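Local coordinates for tailspike protein (PDB 3RIQ), which probably recognises Salmonella lipopolysaccharide as the phage receptor and cleaves it as an endorhamnosidase, using a trimer of right-handed beta-helices, at residues I157-A163 against V178-F184; V375-G379 against Y398-S402; H196-W201 against R258-Y263; D44-F50 against V68-L74; T93-F97 against D128-W132. One frame throughout, in Å; residues are numbered along the deposited sequence. Where two conformers were deposited one is given.

Contact 1. Residues I157-A163 against V178-F184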
# COMPACT_ATOMS: atom_id res chain seq x y z
N ILE A 157 2.21 26.53 13.26
CA ILE A 157 1.43 25.29 13.25
C ILE A 157 -0.03 25.60 13.54
O ILE A 157 -0.31 26.29 14.52
CB ILE A 157 2.00 24.25 14.30
CG1 ILE A 157 3.49 23.95 14.02
CG2 ILE A 157 1.14 22.96 14.31
CD1 ILE A 157 4.14 23.05 15.06
N PHE A 158 -0.94 25.11 12.70
CA PHE A 158 -2.38 25.15 12.97
C PHE A 158 -2.81 23.75 13.34
O PHE A 158 -2.57 22.82 12.57
CB PHE A 158 -3.15 25.59 11.69
CG PHE A 158 -3.24 27.08 11.51
CD1 PHE A 158 -2.09 27.86 11.37
CD2 PHE A 158 -4.49 27.69 11.41
CE1 PHE A 158 -2.18 29.29 11.22
CE2 PHE A 158 -4.59 29.10 11.24
CZ PHE A 158 -3.41 29.90 11.13
N THR A 159 -3.49 23.60 14.46
CA THR A 159 -4.03 22.30 14.83
C THR A 159 -5.55 22.27 14.81
O THR A 159 -6.22 23.10 15.37
CB THR A 159 -3.49 21.80 16.19
OG1 THR A 159 -3.88 22.65 17.28
CG2 THR A 159 -1.98 21.74 16.12
N HIS A 160 -6.06 21.25 14.14
CA HIS A 160 -7.51 21.01 14.08
C HIS A 160 -8.34 22.21 13.65
O HIS A 160 -9.36 22.52 14.26
CB HIS A 160 -8.03 20.43 15.40
CG HIS A 160 -7.22 19.28 15.92
ND1 HIS A 160 -6.40 19.37 17.04
CD2 HIS A 160 -7.12 18.00 15.49
CE1 HIS A 160 -5.83 18.20 17.27
NE2 HIS A 160 -6.24 17.35 16.33
N PRO A 161 -7.94 22.90 12.59
CA PRO A 161 -8.77 24.01 12.14
C PRO A 161 -10.11 23.56 11.59
O PRO A 161 -10.19 22.52 10.95
CB PRO A 161 -7.93 24.65 11.05
CG PRO A 161 -7.14 23.47 10.44
CD PRO A 161 -6.78 22.67 11.70
N GLU A 162 -11.10 24.41 11.78
CA GLU A 162 -12.48 24.15 11.32
C GLU A 162 -12.98 25.27 10.43
O GLU A 162 -12.36 26.35 10.36
CB GLU A 162 -13.41 24.06 12.55
CG GLU A 162 -12.94 23.11 13.63
CD GLU A 162 -13.97 22.86 14.73
OE1 GLU A 162 -15.00 23.57 14.82
OE2 GLU A 162 -13.76 21.92 15.52
N ALA A 163 -14.12 25.07 9.78
CA ALA A 163 -14.74 26.14 8.98
C ALA A 163 -16.19 25.82 8.69
O ALA A 163 -16.55 24.65 8.52
CB ALA A 163 -14.00 26.28 7.64
N VAL A 178 -0.38 22.41 8.77
CA VAL A 178 -1.78 22.34 9.16
C VAL A 178 -2.14 20.90 9.49
O VAL A 178 -2.12 20.03 8.59
CB VAL A 178 -2.72 22.87 8.06
CG1 VAL A 178 -4.17 22.92 8.57
CG2 VAL A 178 -2.25 24.23 7.57
N GLU A 179 -2.41 20.62 10.76
CA GLU A 179 -2.73 19.26 11.19
C GLU A 179 -4.23 19.07 11.33
O GLU A 179 -4.90 19.86 12.00
CB GLU A 179 -2.09 18.94 12.53
CG GLU A 179 -0.55 18.80 12.41
CD GLU A 179 0.15 18.44 13.72
OE1 GLU A 179 -0.36 18.78 14.82
OE2 GLU A 179 1.26 17.86 13.64
N SER A 180 -4.73 18.03 10.67
CA SER A 180 -6.09 17.53 10.91
C SER A 180 -7.22 18.57 10.81
O SER A 180 -8.01 18.73 11.76
CB SER A 180 -6.15 16.81 12.26
OG SER A 180 -7.45 16.30 12.46
N PRO A 181 -7.34 19.25 9.65
CA PRO A 181 -8.59 20.02 9.46
C PRO A 181 -9.79 19.10 9.72
O PRO A 181 -9.77 17.91 9.35
CB PRO A 181 -8.53 20.41 7.97
CG PRO A 181 -7.55 19.41 7.32
CD PRO A 181 -6.53 19.14 8.42
N ARG A 182 -10.83 19.64 10.34
CA ARG A 182 -12.00 18.82 10.70
C ARG A 182 -13.18 19.72 10.99
O ARG A 182 -12.98 20.92 11.20
CB ARG A 182 -11.67 17.97 11.92
CG ARG A 182 -11.20 18.76 13.17
CD ARG A 182 -10.69 17.78 14.27
NE ARG A 182 -11.76 16.96 14.82
CZ ARG A 182 -12.54 17.34 15.83
NH1 ARG A 182 -12.42 18.57 16.37
NH2 ARG A 182 -13.51 16.52 16.26
N ASN A 183 -14.41 19.17 10.96
CA ASN A 183 -15.59 20.03 10.96
C ASN A 183 -15.40 21.20 9.97
O ASN A 183 -15.57 22.38 10.33
CB ASN A 183 -15.86 20.56 12.36
CG ASN A 183 -15.99 19.45 13.38
OD1 ASN A 183 -16.75 18.51 13.18
ND2 ASN A 183 -15.25 19.56 14.50
N PHE A 184 -14.97 20.85 8.76
CA PHE A 184 -14.42 21.82 7.81
C PHE A 184 -15.24 21.83 6.51
O PHE A 184 -15.06 20.96 5.64
CB PHE A 184 -12.95 21.47 7.57
CG PHE A 184 -12.13 22.56 6.92
CD1 PHE A 184 -10.98 23.03 7.55
CD2 PHE A 184 -12.50 23.13 5.69
CE1 PHE A 184 -10.17 24.03 6.95
CE2 PHE A 184 -11.72 24.14 5.08
CZ PHE A 184 -10.55 24.59 5.69
O HOH W 1 -11.21 21.15 15.93
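Ala163 lays its methyl over one face of the Phe184 ring, with CB 4.0 Å from the ring centroid and 11° off the normal, a CH-pi contact between two rungs of a right-handed parallel beta-helix. Residues 157-163 and 178-184 are equivalent parts of successive coils. Phe158 bridges to Val178 and Thr159 to Glu179 in parallel; past a corner, Ala163 pairs with Phe184, the register shifted by one residue. Glu179 N donates to Phe158 O (2.9 Å) and His160 N to Glu179 O (2.8 Å); beyond the bend Arg182 N reaches Pro161 O (3.0 Å) and Ala163 N reaches Asn183 O (3.1 Å). His160 and Ser180 both take positive phi, which turns each coil at the corner, and the proline that follows in each suits the bend by its fixed phi; Pro161 CG touches Val178 CG1 (3.6 Å) and, more loosely, Pro181 CB (4.2 Å). Several polar side chains reach the neighbouring subunits. His160 NE2 bonds Glu179 of the second subunit, while Glu179 here receives His160 of the third; Arg182 and Glu162 both bond Asn155 of the second subunit, and Glu162 also binds His84. Within the coil pair, Asn183 ND2 donates to Glu162 OE2 at 3.0 Å, and a water joins Glu162 OE2 (2.7 Å), His160 O (2.8 Å) and Arg182 NH1 (2.9 Å).

Contact 2. Residues V375-G379 against Y398-S402; sequences VCEGG and YAPSS
Two parallel strand ends run side by side, Val375 (phi/psi -127/137) bridging Tyr398 with CA atoms 4.8 Å apart and Cys376 (-130/133) lying beside Ala399 at 4.6 Å. Cys376 N donates to Tyr398 O (3.0 Å). The first segment bends at Glu377 (-92/-18) and Gly378 (-125/-157, angles suiting glycine); the second closes a type I turn, Ser402 N to Ala399 O (2.9 Å), with Pro400 (-56/-34) apt for the second position and Ser401 (-102/8) for the third. Ser402, chi1 m, is a short side chain whose OG donates to Gly378 O (3.0 Å) and also bonds Ser380 N. A water donates to Cys376 O (2.9 Å) and Gly378 O (2.6 Å) and accepts from Ser401 N (2.9 Å), filling the gap where the backbones part. Ala399 CA makes a CA-H...O contact with Cys376 O (3.5 Å). Small side chains fit the corner, Cys376 (m) CB lying 3.9 Å from Ala399 CB. Stacked strand ends turning a corner together characterise successive coils of a right-handed parallel beta-helix.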
# COMPACT_ATOMS: atom_id res chain seq x y z
N VAL A 375 -4.53 6.34 -19.64
CA VAL A 375 -3.85 7.02 -20.75
C VAL A 375 -2.50 7.53 -20.31
O VAL A 375 -2.38 8.14 -19.22
CB VAL A 375 -4.66 8.26 -21.25
CG1 VAL A 375 -3.86 9.06 -22.28
CG2 VAL A 375 -6.03 7.83 -21.82
N CYS A 376 -1.48 7.35 -21.16
CA CYS A 376 -0.21 8.09 -21.01
C CYS A 376 0.10 8.68 -22.36
O CYS A 376 0.06 7.97 -23.41
CB CYS A 376 0.95 7.18 -20.62
SG CYS A 376 0.76 6.28 -19.06
N GLU A 377 0.47 9.96 -22.34
CA GLU A 377 0.72 10.71 -23.56
C GLU A 377 2.20 10.68 -23.98
O GLU A 377 2.53 10.98 -25.13
CB GLU A 377 0.24 12.18 -23.42
CG GLU A 377 -1.25 12.33 -23.21
CD GLU A 377 -2.01 12.54 -24.48
OE1 GLU A 377 -1.46 12.29 -25.58
OE2 GLU A 377 -3.18 12.99 -24.39
N GLY A 378 3.10 10.33 -23.06
CA GLY A 378 4.54 10.44 -23.34
C GLY A 378 5.20 9.11 -23.11
O GLY A 378 4.55 8.07 -23.15
N GLY A 379 6.50 9.12 -22.85
CA GLY A 379 7.20 7.86 -22.68
C GLY A 379 7.37 7.54 -21.22
O GLY A 379 8.44 7.84 -20.63
N TYR A 398 -4.01 2.92 -22.94
CA TYR A 398 -3.67 3.63 -24.17
C TYR A 398 -2.42 4.44 -23.86
O TYR A 398 -2.48 5.52 -23.25
CB TYR A 398 -4.83 4.52 -24.64
CG TYR A 398 -4.57 5.14 -26.00
CD1 TYR A 398 -4.91 4.46 -27.16
CD2 TYR A 398 -3.96 6.41 -26.13
CE1 TYR A 398 -4.68 5.01 -28.41
CE2 TYR A 398 -3.72 6.96 -27.38
CZ TYR A 398 -4.07 6.25 -28.52
OH TYR A 398 -3.85 6.77 -29.78
N ALA A 399 -1.28 3.91 -24.26
CA ALA A 399 0.02 4.46 -23.84
C ALA A 399 1.05 4.20 -24.96
O ALA A 399 2.04 3.51 -24.76
CB ALA A 399 0.44 3.84 -22.50
N PRO A 400 0.82 4.80 -26.13
CA PRO A 400 1.54 4.37 -27.34
C PRO A 400 3.06 4.41 -27.23
O PRO A 400 3.73 3.59 -27.85
CB PRO A 400 1.09 5.37 -28.40
CG PRO A 400 -0.14 5.96 -27.89
CD PRO A 400 -0.21 5.82 -26.43
N SER A 401 3.60 5.38 -26.49
CA SER A 401 5.04 5.56 -26.39
C SER A 401 5.62 5.00 -25.09
O SER A 401 6.81 5.17 -24.82
CB SER A 401 5.38 7.04 -26.49
OG SER A 401 5.02 7.52 -27.76
N SER A 402 4.79 4.29 -24.32
CA SER A 402 5.21 3.80 -23.00
C SER A 402 5.53 2.33 -23.03
O SER A 402 5.17 1.63 -23.98
CB SER A 402 4.13 4.08 -21.97
OG SER A 402 3.92 5.48 -21.84
O HOH W 2 2.59 6.80 -24.23

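Contact 3. Residues H196-W201 against R258-Y263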
# COMPACT_ATOMS: atom_id res chain seq x y z
N HIS A 196 3.00 33.24 -5.20
CA HIS A 196 3.44 33.81 -6.48
C HIS A 196 3.79 35.31 -6.44
O HIS A 196 4.23 35.83 -7.45
CB HIS A 196 2.36 33.62 -7.54
CG HIS A 196 1.14 34.43 -7.24
ND1 HIS A 196 0.36 34.20 -6.13
CD2 HIS A 196 0.60 35.49 -7.87
CE1 HIS A 196 -0.61 35.09 -6.09
NE2 HIS A 196 -0.50 35.88 -7.15
N HIS A 197 3.60 35.99 -5.31
CA HIS A 197 3.88 37.43 -5.26
C HIS A 197 5.35 37.76 -5.36
O HIS A 197 5.70 38.90 -5.60
CB HIS A 197 3.27 38.13 -4.04
CG HIS A 197 1.77 38.16 -4.03
ND1 HIS A 197 1.04 37.92 -2.89
CD2 HIS A 197 0.87 38.47 -4.98
CE1 HIS A 197 -0.25 38.04 -3.15
NE2 HIS A 197 -0.38 38.38 -4.42
N THR A 198 6.24 36.80 -5.14
CA THR A 198 7.68 37.05 -5.38
C THR A 198 8.31 35.94 -6.20
O THR A 198 7.66 34.92 -6.41
CB THR A 198 8.52 37.26 -4.09
OG1 THR A 198 8.87 36.00 -3.49
CG2 THR A 198 7.78 38.12 -3.07
N THR A 199 9.56 36.11 -6.64
CA THR A 199 10.25 35.04 -7.37
C THR A 199 10.72 33.89 -6.47
O THR A 199 11.07 32.84 -6.99
CB THR A 199 11.46 35.59 -8.14
OG1 THR A 199 12.27 36.32 -7.20
CG2 THR A 199 11.00 36.52 -9.31
N ALA A 200 10.71 34.05 -5.14
CA ALA A 200 11.02 32.90 -4.27
C ALA A 200 9.93 31.83 -4.42
O ALA A 200 8.84 32.09 -4.93
CB ALA A 200 11.07 33.35 -2.80
N TRP A 201 10.24 30.62 -3.98
CA TRP A 201 9.30 29.49 -3.98
C TRP A 201 8.92 29.18 -2.56
O TRP A 201 9.81 29.03 -1.70
CB TRP A 201 9.93 28.25 -4.65
CG TRP A 201 10.19 28.53 -6.09
CD1 TRP A 201 11.24 29.26 -6.64
CD2 TRP A 201 9.38 28.13 -7.17
NE1 TRP A 201 11.11 29.31 -8.01
CE2 TRP A 201 9.97 28.64 -8.36
CE3 TRP A 201 8.19 27.39 -7.27
CZ2 TRP A 201 9.42 28.43 -9.63
CZ3 TRP A 201 7.65 27.16 -8.55
CH2 TRP A 201 8.26 27.70 -9.71
N ARG A 258 3.09 35.89 -13.08
CA ARG A 258 4.23 35.05 -12.64
C ARG A 258 3.81 33.59 -12.55
O ARG A 258 2.68 33.28 -12.12
CB ARG A 258 4.77 35.51 -11.27
CG ARG A 258 5.94 34.64 -10.76
CD ARG A 258 6.67 35.17 -9.56
NE ARG A 258 7.44 36.33 -9.95
CZ ARG A 258 7.24 37.57 -9.50
NH1 ARG A 258 6.30 37.82 -8.60
NH2 ARG A 258 7.99 38.57 -9.96
N SER A 259 4.71 32.69 -12.93
CA SER A 259 4.41 31.26 -12.83
C SER A 259 3.95 30.87 -11.42
O SER A 259 4.61 31.20 -10.42
CB SER A 259 5.65 30.41 -13.20
OG SER A 259 5.32 29.03 -13.05
N ALA A 260 2.82 30.16 -11.36
CA ALA A 260 2.20 29.71 -10.13
C ALA A 260 2.38 28.20 -9.93
O ALA A 260 1.69 27.57 -9.12
CB ALA A 260 0.68 30.05 -10.20
N ARG A 261 3.27 27.62 -10.72
CA ARG A 261 3.49 26.17 -10.77
C ARG A 261 4.20 25.67 -9.51
O ARG A 261 4.50 26.44 -8.60
CB ARG A 261 4.30 25.84 -12.02
CG ARG A 261 3.53 26.17 -13.32
CD ARG A 261 4.46 25.98 -14.50
NE ARG A 261 3.84 26.22 -15.81
CZ ARG A 261 3.77 27.40 -16.42
NH1 ARG A 261 4.25 28.51 -15.84
NH2 ARG A 261 3.23 27.48 -17.64
N ASN A 262 4.44 24.36 -9.44
CA ASN A 262 4.92 23.72 -8.21
C ASN A 262 5.82 22.54 -8.51
O ASN A 262 5.63 21.87 -9.52
CB ASN A 262 3.73 23.24 -7.36
CG ASN A 262 2.77 24.36 -7.05
OD1 ASN A 262 2.91 25.04 -6.02
ND2 ASN A 262 1.78 24.57 -7.95
N TYR A 263 6.74 22.26 -7.58
CA TYR A 263 7.79 21.27 -7.74
C TYR A 263 8.05 20.49 -6.49
O TYR A 263 7.91 21.02 -5.37
CB TYR A 263 9.14 21.96 -8.13
CG TYR A 263 9.14 22.53 -9.53
CD1 TYR A 263 9.64 21.80 -10.61
CD2 TYR A 263 8.64 23.82 -9.78
CE1 TYR A 263 9.62 22.30 -11.91
CE2 TYR A 263 8.63 24.34 -11.07
CZ TYR A 263 9.12 23.57 -12.13
OH TYR A 263 9.10 24.06 -13.39
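The side chain of Arg258 bridges the two segments. With chi1 and chi2 t and chi3 m, it extends and then bends, so that NH1 donates to His196 O at 3.1 Å, and the guanidinium lies with one face over the backbone around Thr198 and Thr199. Thr199 CG2 approaches Arg258 NE at 3.6 Å; that NE also salt-bridges Asp294. Thr198, in the p rotamer, turns its OG1 back to accept from Ala200 N at 3.1 Å, an ST turn that bends the loop before Trp201. Trp201 (m, chi2 79°) brings its six-membered ring to Tyr263 (m, chi2 -95°) in an offset edge-to-face pair, centroids 5.4 Å apart and planes at 81°, with the edge of Tyr263 toward the Trp201 face. At the indole edge Trp201 CZ3 stands 3.2 Å from Arg261 O, and Arg224 makes a cation-pi contact with the indole. Tyr263 OH is held by Asp295, which also binds Ser259. Arg261, extended through chi2 and chi3, hydrogen-bonds Ser259 OG through NH1 (3.0 Å) and salt-bridges Asp285 and Glu254. Here a loop after strand 184-194 is joined to the short hairpin 254-259, both excursions from the parallel beta-helix coils.

Contact 4. Residues D44-F50 against V68-L74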
# COMPACT_ATOMS: atom_id res chain seq x y z
N ASP A 44 -14.89 42.72 6.76
CA ASP A 44 -14.09 42.41 5.57
C ASP A 44 -12.92 43.39 5.41
O ASP A 44 -13.13 44.62 5.34
CB ASP A 44 -14.99 42.52 4.36
CG ASP A 44 -14.27 42.19 3.05
OD1 ASP A 44 -13.28 41.40 3.07
OD2 ASP A 44 -14.69 42.75 2.01
N GLY A 45 -11.69 42.85 5.41
CA GLY A 45 -10.51 43.66 5.27
C GLY A 45 -9.84 44.01 6.58
O GLY A 45 -8.80 44.67 6.59
N GLU A 46 -10.45 43.58 7.69
CA GLU A 46 -9.87 43.81 9.02
C GLU A 46 -8.46 43.22 9.07
O GLU A 46 -8.17 42.19 8.45
CB GLU A 46 -10.75 43.13 10.11
CG GLU A 46 -10.28 43.44 11.55
CD GLU A 46 -11.27 43.03 12.62
OE1 GLU A 46 -10.82 42.81 13.77
OE2 GLU A 46 -12.49 42.96 12.31
N ALA A 47 -7.58 43.88 9.82
CA ALA A 47 -6.22 43.39 9.96
C ALA A 47 -5.84 43.35 11.44
O ALA A 47 -6.29 44.19 12.26
CB ALA A 47 -5.26 44.29 9.20
N VAL A 48 -5.01 42.37 11.78
CA VAL A 48 -4.49 42.18 13.14
C VAL A 48 -2.98 42.09 13.02
O VAL A 48 -2.45 41.21 12.30
CB VAL A 48 -5.04 40.92 13.82
CG1 VAL A 48 -4.52 40.81 15.26
CG2 VAL A 48 -6.57 40.97 13.82
N ASP A 49 -2.30 43.01 13.71
CA ASP A 49 -0.84 43.06 13.74
C ASP A 49 -0.36 42.43 15.05
O ASP A 49 -0.63 42.97 16.12
CB ASP A 49 -0.40 44.55 13.67
CG ASP A 49 1.12 44.75 13.81
OD1 ASP A 49 1.91 43.81 13.90
OD2 ASP A 49 1.53 45.95 13.80
N PHE A 50 0.32 41.28 14.94
CA PHE A 50 0.76 40.52 16.13
C PHE A 50 2.15 40.91 16.62
O PHE A 50 2.69 40.28 17.54
CB PHE A 50 0.68 38.99 15.83
CG PHE A 50 -0.75 38.49 15.74
CD1 PHE A 50 -1.50 38.25 16.90
CD2 PHE A 50 -1.35 38.27 14.48
CE1 PHE A 50 -2.79 37.76 16.80
CE2 PHE A 50 -2.66 37.81 14.39
CZ PHE A 50 -3.37 37.53 15.53
N VAL A 68 -12.52 38.81 4.28
CA VAL A 68 -11.20 38.41 4.75
C VAL A 68 -10.83 39.02 6.10
O VAL A 68 -11.06 40.21 6.35
CB VAL A 68 -10.11 38.75 3.67
CG1 VAL A 68 -9.92 40.26 3.50
CG2 VAL A 68 -8.77 38.14 4.05
N LEU A 69 -10.22 38.20 6.96
CA LEU A 69 -9.58 38.67 8.20
C LEU A 69 -8.06 38.44 8.02
O LEU A 69 -7.61 37.29 7.87
CB LEU A 69 -10.14 37.86 9.39
CG LEU A 69 -9.48 38.09 10.77
CD1 LEU A 69 -9.56 39.59 11.20
CD2 LEU A 69 -10.19 37.21 11.81
N ASN A 70 -7.28 39.52 7.99
CA ASN A 70 -5.80 39.44 7.78
C ASN A 70 -5.05 39.34 9.10
O ASN A 70 -5.28 40.14 10.03
CB ASN A 70 -5.30 40.70 7.06
CG ASN A 70 -5.95 40.89 5.71
OD1 ASN A 70 -6.87 41.71 5.54
ND2 ASN A 70 -5.46 40.16 4.74
N TRP A 71 -4.15 38.36 9.18
CA TRP A 71 -3.25 38.21 10.32
C TRP A 71 -1.83 38.48 9.87
O TRP A 71 -1.25 37.73 9.05
CB TRP A 71 -3.37 36.81 10.91
CG TRP A 71 -4.59 36.60 11.79
CD1 TRP A 71 -5.69 37.44 11.94
CD2 TRP A 71 -4.81 35.49 12.65
NE1 TRP A 71 -6.57 36.88 12.86
CE2 TRP A 71 -6.05 35.69 13.30
CE3 TRP A 71 -4.07 34.31 12.93
CZ2 TRP A 71 -6.59 34.73 14.21
CZ3 TRP A 71 -4.59 33.39 13.83
CH2 TRP A 71 -5.85 33.60 14.46
N ASN A 72 -1.26 39.56 10.42
CA ASN A 72 0.05 40.08 9.98
C ASN A 72 1.06 40.02 11.11
O ASN A 72 0.69 40.11 12.28
CB ASN A 72 -0.12 41.54 9.54
CG ASN A 72 -1.13 41.69 8.44
OD1 ASN A 72 -1.92 42.65 8.40
ND2 ASN A 72 -1.10 40.78 7.52
N ASN A 73 2.32 39.85 10.76
CA ASN A 73 3.42 39.83 11.73
C ASN A 73 3.26 38.80 12.85
O ASN A 73 3.64 39.05 13.98
CB ASN A 73 3.66 41.23 12.32
CG ASN A 73 3.93 42.25 11.24
OD1 ASN A 73 4.73 42.00 10.33
ND2 ASN A 73 3.31 43.40 11.34
N LEU A 74 2.75 37.63 12.52
CA LEU A 74 2.68 36.59 13.52
C LEU A 74 4.05 35.99 13.64
O LEU A 74 4.64 35.64 12.62
CB LEU A 74 1.64 35.52 13.09
CG LEU A 74 1.35 34.42 14.10
CD1 LEU A 74 0.88 35.03 15.44
CD2 LEU A 74 0.26 33.43 13.54
O HOH W 3 2.67 46.00 10.81
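Neighbouring rungs of the right-handed beta-helix meet here as parallel strands 46-49 and 68-72, their axes approaching to 4.7 Å at 18°. Asp44 OD1 accepts from Val68 N (3.0 Å), its carboxylate standing in for a backbone acceptor. Gly45 has angles (97/-3) at which a CB would jam against Asp44 O, so glycine is called for; its N donates to Val68 O (2.9 Å). Glu46 O takes Asn70 N (2.9 Å), while its carboxylate binds Tyr40. Ala47, small and exposed, sets CB 4.2 Å from Asn70 CB. Val48 donates N to Asn70 O (2.8 Å) and accepts at O from Asn72 N (2.8 Å); its side chain packs on Trp71 (CB to CD1, 4.0 Å) and against Leu23 and Ala27 of helix 23-29. Asp49 OD1 takes Asn73 ND2 (2.9 Å), Asn73 bending at positive phi. Phe50 N reaches Asn72 O (2.9 Å), and its buried ring meets the Trp71 face edge-on, planes at 73°, while Leu74 CD1 sits over the Phe50 ring face, 4.2 Å from the centroid.

Contact 5. Residues T93-F97 against D128-W132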
# COMPACT_ATOMS: atom_id res chain seq x y z
N THR A 93 -25.92 27.70 -2.24
CA THR A 93 -25.00 26.68 -2.73
C THR A 93 -25.68 25.80 -3.75
O THR A 93 -26.90 25.60 -3.71
CB THR A 93 -24.41 25.78 -1.62
OG1 THR A 93 -25.45 24.99 -1.00
CG2 THR A 93 -23.67 26.65 -0.57
N VAL A 94 -24.88 25.27 -4.68
CA VAL A 94 -25.34 24.20 -5.60
C VAL A 94 -25.06 22.82 -4.98
O VAL A 94 -23.98 22.62 -4.39
CB VAL A 94 -24.70 24.35 -7.03
CG1 VAL A 94 -23.15 24.23 -7.02
CG2 VAL A 94 -25.29 23.32 -7.99
N TYR A 95 -26.04 21.91 -5.01
CA TYR A 95 -25.91 20.59 -4.42
C TYR A 95 -26.14 19.55 -5.49
O TYR A 95 -27.27 19.36 -5.96
CB TYR A 95 -26.91 20.43 -3.27
CG TYR A 95 -26.71 19.12 -2.51
CD1 TYR A 95 -25.51 18.87 -1.85
CD2 TYR A 95 -27.72 18.17 -2.45
CE1 TYR A 95 -25.32 17.67 -1.17
CE2 TYR A 95 -27.54 16.95 -1.74
CZ TYR A 95 -26.32 16.72 -1.11
OH TYR A 95 -26.10 15.56 -0.41
N ARG A 96 -25.07 18.88 -5.90
CA ARG A 96 -25.12 18.07 -7.14
C ARG A 96 -25.47 16.59 -6.92
O ARG A 96 -25.09 15.74 -7.73
CB ARG A 96 -23.76 18.16 -7.87
CG ARG A 96 -23.45 19.55 -8.45
CD ARG A 96 -22.13 19.58 -9.18
NE ARG A 96 -21.90 20.86 -9.88
CZ ARG A 96 -22.47 21.21 -11.04
NH1 ARG A 96 -23.32 20.38 -11.66
NH2 ARG A 96 -22.21 22.39 -11.58
N PHE A 97 -26.16 16.27 -5.82
CA PHE A 97 -26.41 14.88 -5.42
C PHE A 97 -27.86 14.63 -5.07
O PHE A 97 -28.58 15.51 -4.61
CB PHE A 97 -25.46 14.46 -4.27
CG PHE A 97 -24.02 14.71 -4.61
CD1 PHE A 97 -23.28 13.76 -5.34
CD2 PHE A 97 -23.42 15.95 -4.32
CE1 PHE A 97 -21.97 14.02 -5.74
CE2 PHE A 97 -22.13 16.23 -4.71
CZ PHE A 97 -21.39 15.25 -5.44
N ASP A 128 -18.78 26.01 -13.21
CA ASP A 128 -20.09 25.32 -13.25
C ASP A 128 -20.77 25.61 -14.57
O ASP A 128 -21.80 26.31 -14.64
CB ASP A 128 -20.99 25.68 -12.07
CG ASP A 128 -20.40 25.28 -10.73
OD1 ASP A 128 -19.94 24.12 -10.58
OD2 ASP A 128 -20.36 26.13 -9.83
N HIS A 129 -20.19 25.04 -15.62
CA HIS A 129 -20.56 25.36 -17.00
C HIS A 129 -22.02 25.07 -17.30
O HIS A 129 -22.62 25.75 -18.13
CB HIS A 129 -19.63 24.62 -17.98
CG HIS A 129 -18.17 24.92 -17.77
ND1 HIS A 129 -17.66 26.20 -17.75
CD2 HIS A 129 -17.11 24.09 -17.60
CE1 HIS A 129 -16.36 26.15 -17.55
NE2 HIS A 129 -16.00 24.88 -17.46
N ASP A 130 -22.60 24.08 -16.61
CA ASP A 130 -23.99 23.68 -16.82
C ASP A 130 -25.06 24.70 -16.34
O ASP A 130 -26.16 24.76 -16.91
CB ASP A 130 -24.27 22.28 -16.23
CG ASP A 130 -24.06 22.21 -14.71
OD1 ASP A 130 -23.42 23.10 -14.14
OD2 ASP A 130 -24.53 21.23 -14.08
N ILE A 131 -24.74 25.50 -15.32
CA ILE A 131 -25.73 26.42 -14.74
C ILE A 131 -25.32 27.91 -14.68
O ILE A 131 -26.17 28.76 -14.42
CB ILE A 131 -26.23 25.99 -13.33
CG1 ILE A 131 -25.10 26.05 -12.28
CG2 ILE A 131 -26.92 24.60 -13.38
CD1 ILE A 131 -25.58 25.82 -10.83
N TRP A 132 -24.03 28.20 -14.89
CA TRP A 132 -23.45 29.55 -14.65
C TRP A 132 -24.26 30.64 -15.38
O TRP A 132 -24.73 31.61 -14.77
CB TRP A 132 -21.96 29.58 -15.06
CG TRP A 132 -21.21 30.87 -14.76
CD1 TRP A 132 -20.51 31.64 -15.66
CD2 TRP A 132 -21.08 31.53 -13.48
NE1 TRP A 132 -19.95 32.73 -15.02
CE2 TRP A 132 -20.30 32.69 -13.69
CE3 TRP A 132 -21.58 31.26 -12.19
CZ2 TRP A 132 -19.98 33.58 -12.65
CZ3 TRP A 132 -21.25 32.14 -11.15
CH2 TRP A 132 -20.46 33.29 -11.39
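A buried salt-bridge network, Arg96 between Asp128 and Asp130, joins two loops of the long excursion that leaves the beta-helix after strand 79-87 and returns at strand 146-151. The arginine arm is nearly straight, m at chi1 then t at chi2 and chi3, and carries the guanidinium to the far loop. Arg96 NH1 donates to Asp130 OD2 at 2.8 Å and Arg96 NH2 to Asp130 OD1 at 2.9 Å, so the carboxylate and guanidinium meet end-on as a bidentate pair; Arg96 NH2 also donates to Asp128 OD1 at 3.0 Å. All these oxygens lie near the plane of the guanidinium, where its N-H groups point, and two aspartates suit a single arginine whose planar group can serve several acceptors at once. Tyr122 joins the cluster, its hydroxyl bonded to Arg96 NE and Asp128 OD1, and Tyr276 makes a cation-pi contact with Arg96. The aspartate loop is folded back on itself by Ile131 N (3.1 Å) and Trp132 N (2.9 Å), both bonded to Asp128 O. Beside the charges, Val94 CG2 touches Ile131 CD1 at 3.8 Å; both pack on Val110 of helix 107-112, as do Arg96 and Asp130. The network joins two loops of an insertion between coils, probably equivalent to the dorsal fin of the P22 tailspike beta-helix.

Overall arrangement
Contacts 4, 1 and 2 lie in the same coiled parallel sheet, in that order along the chain. Contacts 4 and 1 are near neighbours, centres 19 Å apart and nearest atoms about 5 Å; contact 2 lies toward the other end of the beta-helix, 39 Å from contact 1 and 48 Å from contact 4 between centres. Contacts 3 and 5 bind excursions from the coils instead, and their centres are 31 Å apart, with nearest atoms about 19 Å. Of the five, contact 1 alone is touched by other subunits. A glycerol, probably from crystallisation, binds His197 in contact 3; by itself it does not show where the saccharide binds, which these contacts leave undefined.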